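Local coordinates for protein formiminoglutamase (Trypanosoma cruzi, PDB 4MYK) that catalyses, as an arginase-like manganese metalloenzyme, the hydrolysis of N-formimino-L-glutamate to L-glutamate and formamide, at residues D15-S20 and L66-N71; I32-F37 and F114-G119; V76-L81 and F302-A307; M206-V211 and V254-Q259; T231-D236 and M275-S280. The protein carries 1 engineered substitution. All blocks are in the same frame, centred on the assembly; numbering follows the deposited sequence.

In the fold
Contacts 2 and 5 form the middle of the parallel sheet: strands 32-37, 114-119, 274-280 and 231-236 lie side by side in that order, the two centres about 10 Å apart. Contact 3 brings the end of helix 290-306 against residues 76-81, its phenylalanines also covering one face of contact 2. Contact 1, its centre about 10 Å from that of contact 3, closes before contact 3 opens; the two share the hairpin of strands 70-71 and 76-77. Contacts 4 and 5 are nested inside the span closed by contact 3, the centre of contact 4 about 24 Å from that of contact 2. Contact 5 alone holds a manganese ligand; contacts 1 and 3 lie away from the metal site.

Contact 1: residues D15-S20 and L66-N71; sequences DPRLLS and LGSVNN
The carbonyl oxygen Leu66 O is gripped twice: Leu18 N reaches it at 3.3 Å in a weak bond, and water 1 donates to it. The same water accepts from Leu19 N at 2.9 Å, so it ties a second backbone amide of the N-terminal segment to this one oxygen. Further along, Val69 N donates to Pro16 O at 3.1 Å in a nearly straight bond (165°). Proline, with no amide proton, serves here through its carbonyl and through its ring, whose CB rests on Val69 CG2 at 3.9 Å. A compact branched valine fits between that ring and Ser20 OG, which touches its CG1 at 3.5 Å.

Asp15 closes the other end. With its CG anti to the backbone N (chi1 -178°), the carboxylate receives Ser68 OG on the syn side of OD1 at 3.0 Å. Its OD2 takes a salt bridge from Arg17 NE at 3.3 Å, approached from above the carboxylate plane. The extended Arg17 chain passes over the backbone of Leu66 and Gly67, while its NH1 bonds to Arg65 O; arginine's length and several N-H groups let it reach both Asp15 and Arg65 O. Gly67 has a positive phi of 91°, and beside Leu18 CD1 there is no room for a CB.

Tyr300 of helix 290-306 binds Ser68 O, and Cys190 of the second subunit packs on Ser68. The whole is a loop-to-loop contact, in which an N-terminal extension is laid across the entry to the antiparallel hairpin of strands 70-71 and 76-77, beside a subunit interface of this arginase-like enzyme.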
# COMPACT_ATOMS: atom_id res chain seq x y z
N ASP A 15 8.68 11.78 -26.57
CA ASP A 15 8.93 11.38 -25.19
C ASP A 15 10.11 10.40 -25.11
O ASP A 15 9.91 9.20 -24.93
CB ASP A 15 7.65 10.74 -24.60
CG ASP A 15 7.79 10.34 -23.13
OD1 ASP A 15 8.85 10.59 -22.53
OD2 ASP A 15 6.82 9.77 -22.58
N PRO A 16 11.34 10.92 -25.26
CA PRO A 16 12.55 10.09 -25.15
C PRO A 16 12.69 9.53 -23.75
O PRO A 16 12.59 10.30 -22.79
CB PRO A 16 13.68 11.09 -25.41
CG PRO A 16 13.04 12.19 -26.15
CD PRO A 16 11.65 12.31 -25.62
N ARG A 17 12.95 8.23 -23.63
CA ARG A 17 13.11 7.60 -22.33
C ARG A 17 14.48 6.95 -22.13
O ARG A 17 15.39 7.19 -22.91
CB ARG A 17 11.97 6.62 -22.05
CG ARG A 17 10.64 7.33 -21.88
CD ARG A 17 9.50 6.36 -21.65
NE ARG A 17 8.26 7.08 -21.35
CZ ARG A 17 7.19 6.52 -20.77
NH1 ARG A 17 7.20 5.23 -20.44
NH2 ARG A 17 6.11 7.25 -20.53
N LEU A 18 14.63 6.14 -21.09
CA LEU A 18 15.93 5.58 -20.73
C LEU A 18 16.61 4.90 -21.91
O LEU A 18 17.82 5.01 -22.08
CB LEU A 18 15.82 4.60 -19.56
CG LEU A 18 15.71 5.22 -18.16
CD1 LEU A 18 15.06 4.26 -17.19
CD2 LEU A 18 17.08 5.65 -17.66
N LEU A 19 15.82 4.21 -22.72
CA LEU A 19 16.34 3.54 -23.92
C LEU A 19 17.21 4.46 -24.81
O LEU A 19 18.22 4.02 -25.35
CB LEU A 19 15.18 2.95 -24.72
CG LEU A 19 15.56 2.01 -25.86
CD1 LEU A 19 16.57 1.00 -25.37
CD2 LEU A 19 14.33 1.34 -26.41
N SER A 20 16.83 5.73 -24.92
CA SER A 20 17.55 6.69 -25.77
C SER A 20 18.96 7.07 -25.29
O SER A 20 19.74 7.64 -26.05
CB SER A 20 16.71 7.95 -25.96
OG SER A 20 16.51 8.60 -24.71
N LEU A 66 10.62 2.61 -19.83
CA LEU A 66 10.28 3.59 -18.81
C LEU A 66 11.28 4.73 -18.69
O LEU A 66 12.42 4.62 -19.14
CB LEU A 66 10.13 2.90 -17.45
CG LEU A 66 9.18 1.70 -17.37
CD1 LEU A 66 9.07 1.22 -15.95
CD2 LEU A 66 7.82 2.08 -17.91
N GLY A 67 10.83 5.82 -18.07
CA GLY A 67 11.70 6.87 -17.57
C GLY A 67 12.05 8.03 -18.50
O GLY A 67 13.06 7.99 -19.18
N SER A 68 11.23 9.08 -18.50
CA SER A 68 11.53 10.24 -19.31
C SER A 68 12.90 10.83 -18.97
O SER A 68 13.15 11.20 -17.82
CB SER A 68 10.44 11.30 -19.15
OG SER A 68 9.17 10.79 -19.52
N VAL A 69 13.80 10.90 -19.96
CA VAL A 69 15.15 11.44 -19.75
C VAL A 69 15.14 12.89 -19.24
O VAL A 69 15.99 13.27 -18.43
CB VAL A 69 16.03 11.33 -21.01
CG1 VAL A 69 16.08 9.89 -21.48
CG2 VAL A 69 15.50 12.22 -22.12
N ASN A 70 14.19 13.69 -19.71
CA ASN A 70 14.00 15.00 -19.10
C ASN A 70 12.79 15.00 -18.20
O ASN A 70 11.66 14.86 -18.67
CB ASN A 70 13.88 16.09 -20.14
CG ASN A 70 14.03 17.48 -19.55
OD1 ASN A 70 14.31 17.64 -18.36
ND2 ASN A 70 13.85 18.49 -20.39
N ASN A 71 13.04 15.14 -16.90
CA ASN A 71 12.01 15.10 -15.89
C ASN A 71 11.75 16.52 -15.41
O ASN A 71 12.60 17.13 -14.76
CB ASN A 71 12.44 14.21 -14.73
CG ASN A 71 11.37 14.07 -13.66
OD1 ASN A 71 10.76 15.05 -13.24
ND2 ASN A 71 11.14 12.85 -13.21
O HOH W 1 13.21 3.34 -21.69

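Contact 2: residues I32-F37 and F114-G119; sequences IVIIGF and FPFVIG
Ile34 and Ile118 meet through their CG2 methyls because of two different first torsions: in Ile34 CG2 stands anti to the backbone N, whereas in Ile118 it is CG1 that takes the anti place (chi1 178°), leaving CG2 between the backbone N and the carbonyl carbon. The two side chains lie side by side, pointing the same way, with 4.2 Å between the methyls. Ile118 CG2 also rests on Gly36 CA at 3.8 Å. Ile34 CG2 further comes to the edge of the Phe116 ring, 4.3 Å from CD2 and near the ring plane.

Beneath these groups the strands run parallel, 26° apart. Five hydrogen bonds alternate between them, starting with Val33 N to Phe114 O at 2.7 Å and Phe116 N to Val33 O at 2.7 Å (175°). Pro115 costs this pairing no bond, since the donors to 32-37 are Phe116 and Ile118; its CD lies on the side of Met275 O in the neighbouring strand.

Ile32, Ile34, Phe114, Phe116 and Ile118 share one face, where Phe299, Phe302 and Phe306 of helix 290-306 meet the phenylalanine rings. On the other face Val33, Ile35, Phe37, Pro115 and Val117 carry apolar groups, with Ile35 CB 4.4 Å from Val117 CG2, and helix 94-110 packs there. All twelve residues are buried; the hydrogen bonds between the segments are all backbone ones, and other backbone groups bond to strands 83-88 and 274-280, while both faces offer only hydrocarbon to the helices of this alpha/beta fold.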
# COMPACT_ATOMS: atom_id res chain seq x y z
N ILE A 32 27.58 4.97 -17.36
CA ILE A 32 27.01 3.97 -16.48
C ILE A 32 26.93 2.65 -17.22
O ILE A 32 26.48 2.60 -18.37
CB ILE A 32 25.59 4.38 -16.00
CG1 ILE A 32 25.65 5.66 -15.16
CG2 ILE A 32 24.91 3.22 -15.23
CD1 ILE A 32 24.33 6.40 -15.07
N VAL A 33 27.37 1.58 -16.56
CA VAL A 33 27.30 0.25 -17.15
C VAL A 33 26.44 -0.74 -16.33
O VAL A 33 26.68 -0.94 -15.14
CB VAL A 33 28.72 -0.30 -17.47
CG1 VAL A 33 28.66 -1.75 -17.91
CG2 VAL A 33 29.37 0.58 -18.55
N ILE A 34 25.44 -1.31 -17.00
CA ILE A 34 24.51 -2.28 -16.42
C ILE A 34 25.00 -3.72 -16.62
O ILE A 34 25.29 -4.15 -17.73
CB ILE A 34 23.10 -2.16 -17.04
CG1 ILE A 34 22.52 -0.77 -16.82
CG2 ILE A 34 22.17 -3.22 -16.46
CD1 ILE A 34 21.33 -0.48 -17.71
N ILE A 35 25.08 -4.46 -15.51
CA ILE A 35 25.56 -5.84 -15.52
C ILE A 35 24.50 -6.71 -14.87
O ILE A 35 24.04 -6.42 -13.78
CB ILE A 35 26.90 -5.97 -14.73
CG1 ILE A 35 28.00 -5.12 -15.38
CG2 ILE A 35 27.33 -7.43 -14.63
CD1 ILE A 35 29.10 -4.67 -14.42
N GLY A 36 24.11 -7.78 -15.55
CA GLY A 36 23.10 -8.67 -15.00
C GLY A 36 23.71 -9.83 -14.25
O GLY A 36 24.72 -10.39 -14.67
N PHE A 37 23.09 -10.18 -13.12
CA PHE A 37 23.49 -11.37 -12.38
C PHE A 37 22.29 -12.28 -12.08
O PHE A 37 21.72 -12.25 -10.98
CB PHE A 37 24.25 -10.99 -11.10
CG PHE A 37 25.09 -12.11 -10.53
CD1 PHE A 37 26.15 -12.63 -11.26
CD2 PHE A 37 24.83 -12.64 -9.28
CE1 PHE A 37 26.92 -13.66 -10.76
CE2 PHE A 37 25.59 -13.66 -8.77
CZ PHE A 37 26.64 -14.17 -9.51
N PHE A 114 30.74 3.89 -14.02
CA PHE A 114 29.90 3.51 -12.89
C PHE A 114 29.13 2.21 -13.15
O PHE A 114 28.27 2.16 -14.04
CB PHE A 114 28.93 4.64 -12.52
CG PHE A 114 28.10 4.36 -11.29
CD1 PHE A 114 27.01 3.52 -11.34
CD2 PHE A 114 28.42 4.97 -10.08
CE1 PHE A 114 26.25 3.28 -10.22
CE2 PHE A 114 27.67 4.73 -8.95
CZ PHE A 114 26.58 3.89 -9.02
N PRO A 115 29.43 1.16 -12.37
CA PRO A 115 28.77 -0.13 -12.51
C PRO A 115 27.44 -0.20 -11.74
O PRO A 115 27.39 0.13 -10.55
CB PRO A 115 29.76 -1.11 -11.87
CG PRO A 115 30.79 -0.26 -11.17
CD PRO A 115 30.33 1.16 -11.21
N PHE A 116 26.37 -0.61 -12.43
CA PHE A 116 25.11 -0.94 -11.76
C PHE A 116 24.79 -2.41 -12.02
O PHE A 116 24.67 -2.83 -13.18
CB PHE A 116 23.97 -0.05 -12.26
CG PHE A 116 22.60 -0.51 -11.81
CD1 PHE A 116 22.06 -0.08 -10.61
CD2 PHE A 116 21.84 -1.37 -12.61
CE1 PHE A 116 20.79 -0.50 -10.21
CE2 PHE A 116 20.57 -1.79 -12.22
CZ PHE A 116 20.06 -1.35 -11.01
N VAL A 117 24.67 -3.18 -10.95
CA VAL A 117 24.48 -4.62 -11.08
C VAL A 117 23.06 -5.01 -10.71
O VAL A 117 22.62 -4.79 -9.59
CB VAL A 117 25.48 -5.42 -10.21
CG1 VAL A 117 25.35 -6.93 -10.48
CG2 VAL A 117 26.91 -4.94 -10.45
N ILE A 118 22.33 -5.56 -11.67
CA ILE A 118 20.97 -6.00 -11.42
C ILE A 118 20.93 -7.50 -11.18
O ILE A 118 21.43 -8.28 -12.00
CB ILE A 118 19.99 -5.59 -12.55
CG1 ILE A 118 18.59 -6.11 -12.26
CG2 ILE A 118 20.49 -6.06 -13.92
CD1 ILE A 118 18.02 -5.58 -10.98
N GLY A 119 20.36 -7.91 -10.05
CA GLY A 119 20.25 -9.31 -9.68
C GLY A 119 18.82 -9.84 -9.77
O GLY A 119 17.89 -9.10 -10.13

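Contact 3: residues V76-L81 and F302-A307; sequences VDASHL and FVLGFA
This is an apolar packing contact in which residues 76-81, the end of a short hairpin and the turn after it, lie against the C-terminal end of helix 290-306; no hydrogen bond crosses it. Ala307 is in the middle: its CB meets Ala78 CB at 3.8 Å and also touches Leu81 CD1 and Val76 CG1. Two alanines suit the place, since small side chains let the turn come close to the helix.

Larger groups fill in around them. The isobutyl group of Leu81 straddles the helix surface, CD1 lying 3.9 Å from Val303 CG1 and Leu81 CD2 coming to the edge of the Phe306 ring, in its plane, 3.7 Å from Phe306 CD2. On the other side Val76 holds CG1 anti to the backbone N (chi1 171°), and this branch reaches Leu304 CD2 at 3.9 Å and Leu304 O at 3.3 Å. His80 presents its ring edge, with CE1 3.3 Å from Ala307 O and the oxygen in the ring plane, while Leu81 CG lies over one face of the imidazole toward its rim.

Local bonds shape the turn. Ala78 to Leu81 form a type I turn closed by Leu81 N to Ala78 O at 3.0 Å, and just before it Asp77 OD1 accepts from Ser79 N at 2.8 Å in an Asx turn; a backbone bond also ties Ala78 to Val69. On the helix side, Ala307 N bonds to Val303 O. Phe266 of helix 258-270 touches both Val76 and Leu304. No polar bond joins hairpin and helix, so the contact rests on apolar packing.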
# COMPACT_ATOMS: atom_id res chain seq x y z
N VAL A 76 15.37 17.82 -13.95
CA VAL A 76 16.68 17.28 -14.26
C VAL A 76 16.64 16.64 -15.64
O VAL A 76 15.77 15.81 -15.92
CB VAL A 76 17.14 16.23 -13.20
CG1 VAL A 76 18.40 15.52 -13.65
CG2 VAL A 76 17.38 16.90 -11.86
N ASP A 77 17.55 17.05 -16.51
CA ASP A 77 17.66 16.47 -17.83
C ASP A 77 18.87 15.56 -17.85
O ASP A 77 19.99 16.01 -17.62
CB ASP A 77 17.82 17.57 -18.88
CG ASP A 77 17.84 17.04 -20.31
OD1 ASP A 77 17.67 15.82 -20.49
OD2 ASP A 77 18.02 17.84 -21.24
N ALA A 78 18.64 14.28 -18.12
CA ALA A 78 19.72 13.29 -18.14
C ALA A 78 20.11 12.96 -19.57
O ALA A 78 20.85 12.00 -19.81
CB ALA A 78 19.30 12.00 -17.39
N SER A 79 19.62 13.76 -20.51
CA SER A 79 19.84 13.55 -21.94
C SER A 79 21.30 13.39 -22.32
O SER A 79 21.62 12.78 -23.34
CB SER A 79 19.20 14.68 -22.75
OG SER A 79 17.79 14.61 -22.68
N HIS A 80 22.19 13.94 -21.50
CA HIS A 80 23.63 13.93 -21.81
C HIS A 80 24.37 12.64 -21.41
O HIS A 80 25.51 12.43 -21.83
CB HIS A 80 24.32 15.16 -21.22
CG HIS A 80 24.65 15.04 -19.77
ND1 HIS A 80 23.81 15.50 -18.77
CD2 HIS A 80 25.73 14.53 -19.13
CE1 HIS A 80 24.35 15.27 -17.59
NE2 HIS A 80 25.52 14.67 -17.78
N LEU A 81 23.74 11.79 -20.60
CA LEU A 81 24.40 10.59 -20.10
C LEU A 81 24.35 9.50 -21.16
O LEU A 81 23.44 9.47 -21.98
CB LEU A 81 23.74 10.08 -18.82
CG LEU A 81 23.98 10.82 -17.51
CD1 LEU A 81 23.18 10.18 -16.38
CD2 LEU A 81 25.45 10.84 -17.18
N PHE A 302 18.08 7.06 -9.80
CA PHE A 302 19.52 7.09 -9.62
C PHE A 302 20.16 7.82 -10.80
O PHE A 302 20.99 8.71 -10.62
CB PHE A 302 20.15 5.70 -9.51
CG PHE A 302 21.64 5.73 -9.66
CD1 PHE A 302 22.45 6.04 -8.58
CD2 PHE A 302 22.22 5.58 -10.91
CE1 PHE A 302 23.82 6.14 -8.73
CE2 PHE A 302 23.59 5.67 -11.07
CZ PHE A 302 24.39 5.95 -9.97
N VAL A 303 19.78 7.41 -12.01
CA VAL A 303 20.31 7.98 -13.24
C VAL A 303 20.11 9.50 -13.31
O VAL A 303 21.03 10.23 -13.70
CB VAL A 303 19.67 7.32 -14.47
CG1 VAL A 303 19.94 8.14 -15.73
CG2 VAL A 303 20.16 5.89 -14.62
N LEU A 304 18.93 9.98 -12.93
CA LEU A 304 18.66 11.41 -12.84
C LEU A 304 19.59 12.10 -11.85
O LEU A 304 20.09 13.19 -12.12
CB LEU A 304 17.22 11.65 -12.43
CG LEU A 304 16.14 11.45 -13.48
CD1 LEU A 304 14.79 11.81 -12.90
CD2 LEU A 304 16.43 12.29 -14.70
N GLY A 305 19.79 11.49 -10.69
CA GLY A 305 20.66 12.05 -9.67
C GLY A 305 22.07 12.15 -10.20
O GLY A 305 22.78 13.13 -9.97
N PHE A 306 22.48 11.10 -10.92
CA PHE A 306 23.82 11.03 -11.50
C PHE A 306 24.03 12.17 -12.50
O PHE A 306 25.09 12.81 -12.52
CB PHE A 306 24.00 9.69 -12.19
CG PHE A 306 25.43 9.34 -12.46
CD1 PHE A 306 26.20 8.73 -11.48
CD2 PHE A 306 26.00 9.61 -13.69
CE1 PHE A 306 27.52 8.40 -11.72
CE2 PHE A 306 27.31 9.28 -13.94
CZ PHE A 306 28.08 8.66 -12.96
N ALA A 307 23.02 12.43 -13.31
CA ALA A 307 23.11 13.50 -14.30
C ALA A 307 23.47 14.85 -13.67
O ALA A 307 23.86 15.78 -14.37
CB ALA A 307 21.81 13.60 -15.09

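Contact 4: residues M206-V211 and V254-Q259; sequences MWLSEV and VGLSAQ
Leu208 carries this contact by pressing CD2 against the backbone of Gly255, 3.4 Å from its CA, which is tighter than usual for two carbons. The same methyl meets Val254 CG2 at 4.0 Å, while the other branch, CD1, faces Leu256 CD2 at 4.2 Å. Leu256 CD2 is shared, for Val211 CG1 touches it at 4.1 Å, the two side chains crossing at about a right angle. Leucine and valine suit an interface of methyl groups and glycine backbone, and glycine suits its own place because its backbone angles (phi 148°) would jam a side chain against the preceding carbonyl.

In Leu208, CG lies anti to the backbone N (chi1 180°), which carries the branch point out toward Gly255. Val211, a turn on from Leu208, is held by its N to Trp207 O, which also takes Glu210 N.

On the other segment, Leu256 is fixed by backbone bonds to Ser239 and Lys241. Ser257 caps helix 258-270 through OG, and Ser257 N in turn donates to Glu260 OE1, as in a capping box.

Val254 packs on Gln259 of the third subunit. Within the chain, the first turn of helix 208-214, right after 204-207, the outermost strand of the sheet within the chain, leans on the loop leading into helix 258-270; Val211 also touches Phe183 of strand 180-185, and Leu256 touches Phe235 of strand 231-236.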
# COMPACT_ATOMS: atom_id res chain seq x y z
N MET A 206 20.88 1.25 11.33
CA MET A 206 19.88 2.29 11.13
C MET A 206 18.49 1.69 10.89
O MET A 206 18.05 1.56 9.75
CB MET A 206 20.29 3.19 9.97
CG MET A 206 21.42 4.12 10.35
SD MET A 206 21.76 5.41 9.15
CE MET A 206 22.93 6.36 10.09
N TRP A 207 17.82 1.32 11.99
CA TRP A 207 16.55 0.60 11.95
C TRP A 207 15.51 1.36 11.15
O TRP A 207 15.53 2.58 11.11
CB TRP A 207 16.01 0.37 13.36
CG TRP A 207 16.91 -0.41 14.25
CD1 TRP A 207 17.65 0.07 15.29
CD2 TRP A 207 17.20 -1.82 14.17
NE1 TRP A 207 18.36 -0.95 15.87
CE2 TRP A 207 18.11 -2.12 15.20
CE3 TRP A 207 16.77 -2.86 13.33
CZ2 TRP A 207 18.60 -3.41 15.41
CZ3 TRP A 207 17.26 -4.14 13.55
CH2 TRP A 207 18.16 -4.40 14.58
N LEU A 208 14.61 0.61 10.50
CA LEU A 208 13.53 1.21 9.73
C LEU A 208 12.86 2.38 10.48
O LEU A 208 12.73 3.48 9.95
CB LEU A 208 12.50 0.14 9.35
CG LEU A 208 11.28 0.56 8.53
CD1 LEU A 208 11.70 1.19 7.21
CD2 LEU A 208 10.35 -0.60 8.30
N SER A 209 12.46 2.13 11.73
CA SER A 209 11.76 3.11 12.54
C SER A 209 12.50 4.45 12.63
O SER A 209 11.89 5.51 12.65
CB SER A 209 11.47 2.55 13.94
OG SER A 209 12.66 2.16 14.61
N GLU A 210 13.83 4.40 12.66
CA GLU A 210 14.61 5.63 12.74
C GLU A 210 14.77 6.31 11.37
O GLU A 210 14.72 7.54 11.28
CB GLU A 210 15.96 5.35 13.42
CG GLU A 210 17.15 5.31 12.50
CD GLU A 210 18.45 5.11 13.28
OE1 GLU A 210 18.52 4.15 14.09
OE2 GLU A 210 19.39 5.91 13.06
N VAL A 211 14.93 5.51 10.32
CA VAL A 211 14.91 6.05 8.95
C VAL A 211 13.59 6.81 8.72
O VAL A 211 13.57 7.93 8.21
CB VAL A 211 15.05 4.93 7.89
CG1 VAL A 211 14.81 5.47 6.48
CG2 VAL A 211 16.41 4.26 7.98
N VAL A 254 6.26 -4.57 6.55
CA VAL A 254 6.54 -3.13 6.61
C VAL A 254 7.88 -2.85 5.92
O VAL A 254 8.64 -3.78 5.61
CB VAL A 254 6.57 -2.58 8.05
CG1 VAL A 254 5.19 -2.55 8.65
CG2 VAL A 254 7.52 -3.39 8.92
N GLY A 255 8.15 -1.57 5.69
CA GLY A 255 9.38 -1.16 5.04
C GLY A 255 9.23 0.09 4.20
O GLY A 255 8.22 0.79 4.26
N LEU A 256 10.26 0.37 3.40
CA LEU A 256 10.33 1.60 2.65
C LEU A 256 9.22 1.68 1.61
O LEU A 256 8.86 0.67 1.01
CB LEU A 256 11.70 1.72 1.97
CG LEU A 256 12.94 1.80 2.88
CD1 LEU A 256 14.19 1.69 2.05
CD2 LEU A 256 12.95 3.08 3.73
N SER A 257 8.68 2.86 1.40
CA SER A 257 7.72 3.02 0.33
C SER A 257 8.46 3.19 -1.00
O SER A 257 9.66 3.47 -1.03
CB SER A 257 6.79 4.20 0.59
OG SER A 257 7.50 5.42 0.52
N ALA A 258 7.74 3.02 -2.10
CA ALA A 258 8.34 3.20 -3.41
C ALA A 258 8.90 4.63 -3.57
O ALA A 258 10.01 4.80 -4.06
CB ALA A 258 7.32 2.84 -4.54
N GLN A 259 8.14 5.64 -3.15
CA GLN A 259 8.60 7.03 -3.22
C GLN A 259 9.90 7.27 -2.44
O GLN A 259 10.79 7.97 -2.91
CB GLN A 259 7.52 7.99 -2.72
CG GLN A 259 7.79 9.46 -3.07
CD GLN A 259 8.03 9.66 -4.57
OE1 GLN A 259 7.15 9.41 -5.39
NE2 GLN A 259 9.22 10.14 -4.92

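Contact 5: residues T231-D236 and M275-S280; sequences TFFSFD and MMMDMS. With MN (manganese (II) ion), chain C.
Strands 231-236 and 275-280 run parallel, 11° apart and in even register from Phe232 with Met276 to Asp236 with Ser280, joined by backbone bonds such as Phe235 N to Asp278 O at 2.8 Å. Side by side on one face stand Phe232, Ser234 and Asp236 with Met276, Asp278 and Ser280. Met276 SD lies over the face of the Phe232 ring, 4.4 Å from its centroid, a Met-aromatic contact that suits the flexible, polarisable sulfur. Asp278 CG takes the crowded position between the backbone N and the carbonyl carbon (chi1 82°), which turns the carboxylate toward the neighbouring strand. There OD1 accepts from Ser234 OG at 2.7 Å on its syn side, and OD2 sits at the edge of the same Phe232 ring, 3.4 Å from CZ, the two planes 72° apart. OD2 is hydrogen-bonded to Asn128 ND2 and Ser125 OG, so this buried carboxylate has several partners.

The two strands are the ends of a beta-alpha-beta unit whose connection is helix 258-270, in the arginase/deacetylase fold. That helix covers the opposite face, where Met277, extended beyond CG, runs beside Phe233 with Met277 SD at the ring edge, 3.8 Å from Phe233 CD2; Met277 CE goes on to Phe235 CB at 4.0 Å.

At the strand end Asp236 OD2 binds manganese at 2.3 Å; water 2 binds the same manganese at 2.4 Å, and Asp146, His148 and Asp238 complete the site. Asp236 is also a ligand of the second manganese, together with Asn122 and Asp146, and its backbone O holds Ser239 OG.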
# COMPACT_ATOMS: atom_id res chain seq x y z
N THR A 231 31.72 4.89 -1.82
CA THR A 231 30.60 4.17 -1.25
C THR A 231 29.91 3.23 -2.25
O THR A 231 29.58 3.62 -3.38
CB THR A 231 29.59 5.13 -0.64
OG1 THR A 231 30.20 5.81 0.46
CG2 THR A 231 28.39 4.39 -0.15
N PHE A 232 29.74 1.99 -1.82
CA PHE A 232 28.99 0.95 -2.53
C PHE A 232 27.54 1.04 -2.05
O PHE A 232 27.26 0.78 -0.88
CB PHE A 232 29.60 -0.42 -2.21
CG PHE A 232 28.80 -1.59 -2.69
CD1 PHE A 232 27.87 -1.46 -3.71
CD2 PHE A 232 28.99 -2.84 -2.12
CE1 PHE A 232 27.13 -2.56 -4.15
CE2 PHE A 232 28.26 -3.94 -2.57
CZ PHE A 232 27.32 -3.79 -3.58
N PHE A 233 26.64 1.44 -2.96
CA PHE A 233 25.23 1.61 -2.63
C PHE A 233 24.48 0.32 -2.98
O PHE A 233 24.15 0.09 -4.14
CB PHE A 233 24.64 2.82 -3.36
CG PHE A 233 23.24 3.19 -2.93
CD1 PHE A 233 22.94 3.41 -1.58
CD2 PHE A 233 22.22 3.34 -3.87
CE1 PHE A 233 21.64 3.75 -1.19
CE2 PHE A 233 20.93 3.68 -3.47
CZ PHE A 233 20.65 3.89 -2.14
N SER A 234 24.25 -0.51 -1.97
CA SER A 234 23.67 -1.84 -2.14
C SER A 234 22.21 -1.84 -1.71
O SER A 234 21.90 -1.67 -0.53
CB SER A 234 24.46 -2.88 -1.33
OG SER A 234 24.06 -4.20 -1.64
N PHE A 235 21.31 -2.02 -2.67
CA PHE A 235 19.88 -1.87 -2.40
C PHE A 235 19.09 -3.15 -2.53
O PHE A 235 18.63 -3.48 -3.62
CB PHE A 235 19.27 -0.83 -3.34
CG PHE A 235 18.10 -0.10 -2.74
CD1 PHE A 235 17.10 -0.79 -2.09
CD2 PHE A 235 18.02 1.29 -2.82
CE1 PHE A 235 16.02 -0.11 -1.55
CE2 PHE A 235 16.93 1.97 -2.27
CZ PHE A 235 15.94 1.27 -1.64
N ASP A 236 18.91 -3.87 -1.42
CA ASP A 236 18.03 -5.04 -1.42
C ASP A 236 16.60 -4.53 -1.49
O ASP A 236 16.16 -3.79 -0.62
CB ASP A 236 18.22 -5.86 -0.14
CG ASP A 236 17.35 -7.12 -0.11
OD1 ASP A 236 16.30 -7.18 -0.78
OD2 ASP A 236 17.74 -8.07 0.59
N MET A 275 30.13 5.15 -5.71
CA MET A 275 30.92 4.72 -6.86
C MET A 275 30.38 3.48 -7.58
O MET A 275 30.80 3.16 -8.69
CB MET A 275 32.39 4.54 -6.45
CG MET A 275 33.00 5.80 -5.83
SD MET A 275 33.00 7.23 -6.93
CE MET A 275 34.17 6.66 -8.16
N MET A 276 29.44 2.79 -6.95
CA MET A 276 28.72 1.74 -7.64
C MET A 276 27.45 1.44 -6.88
O MET A 276 27.24 1.91 -5.78
CB MET A 276 29.56 0.47 -7.81
CG MET A 276 29.55 -0.47 -6.61
SD MET A 276 30.16 -2.15 -6.96
CE MET A 276 28.72 -2.88 -7.75
N MET A 277 26.60 0.65 -7.51
CA MET A 277 25.29 0.33 -6.96
C MET A 277 24.92 -1.07 -7.39
O MET A 277 25.21 -1.48 -8.51
CB MET A 277 24.24 1.31 -7.49
CG MET A 277 22.83 0.82 -7.29
SD MET A 277 21.57 2.09 -7.43
CE MET A 277 20.20 1.22 -6.67
N ASP A 278 24.30 -1.83 -6.49
CA ASP A 278 23.65 -3.06 -6.90
C ASP A 278 22.23 -3.11 -6.34
O ASP A 278 21.89 -2.35 -5.43
CB ASP A 278 24.49 -4.33 -6.62
CG ASP A 278 24.40 -4.83 -5.17
OD1 ASP A 278 23.73 -4.20 -4.33
OD2 ASP A 278 25.02 -5.88 -4.88
N MET A 279 21.41 -3.97 -6.92
CA MET A 279 19.99 -4.04 -6.59
C MET A 279 19.65 -5.50 -6.54
O MET A 279 19.80 -6.20 -7.54
CB MET A 279 19.16 -3.35 -7.67
CG MET A 279 17.68 -3.23 -7.36
SD MET A 279 16.77 -2.34 -8.66
CE MET A 279 17.59 -0.74 -8.59
N SER A 280 19.21 -5.97 -5.37
CA SER A 280 19.07 -7.40 -5.11
C SER A 280 17.65 -7.82 -4.82
O SER A 280 16.86 -7.02 -4.34
CB SER A 280 19.94 -7.81 -3.92
OG SER A 280 21.30 -7.90 -4.29
MN MN C . 16.60 -8.67 2.44
O HOH W 2 18.07 -10.56 2.53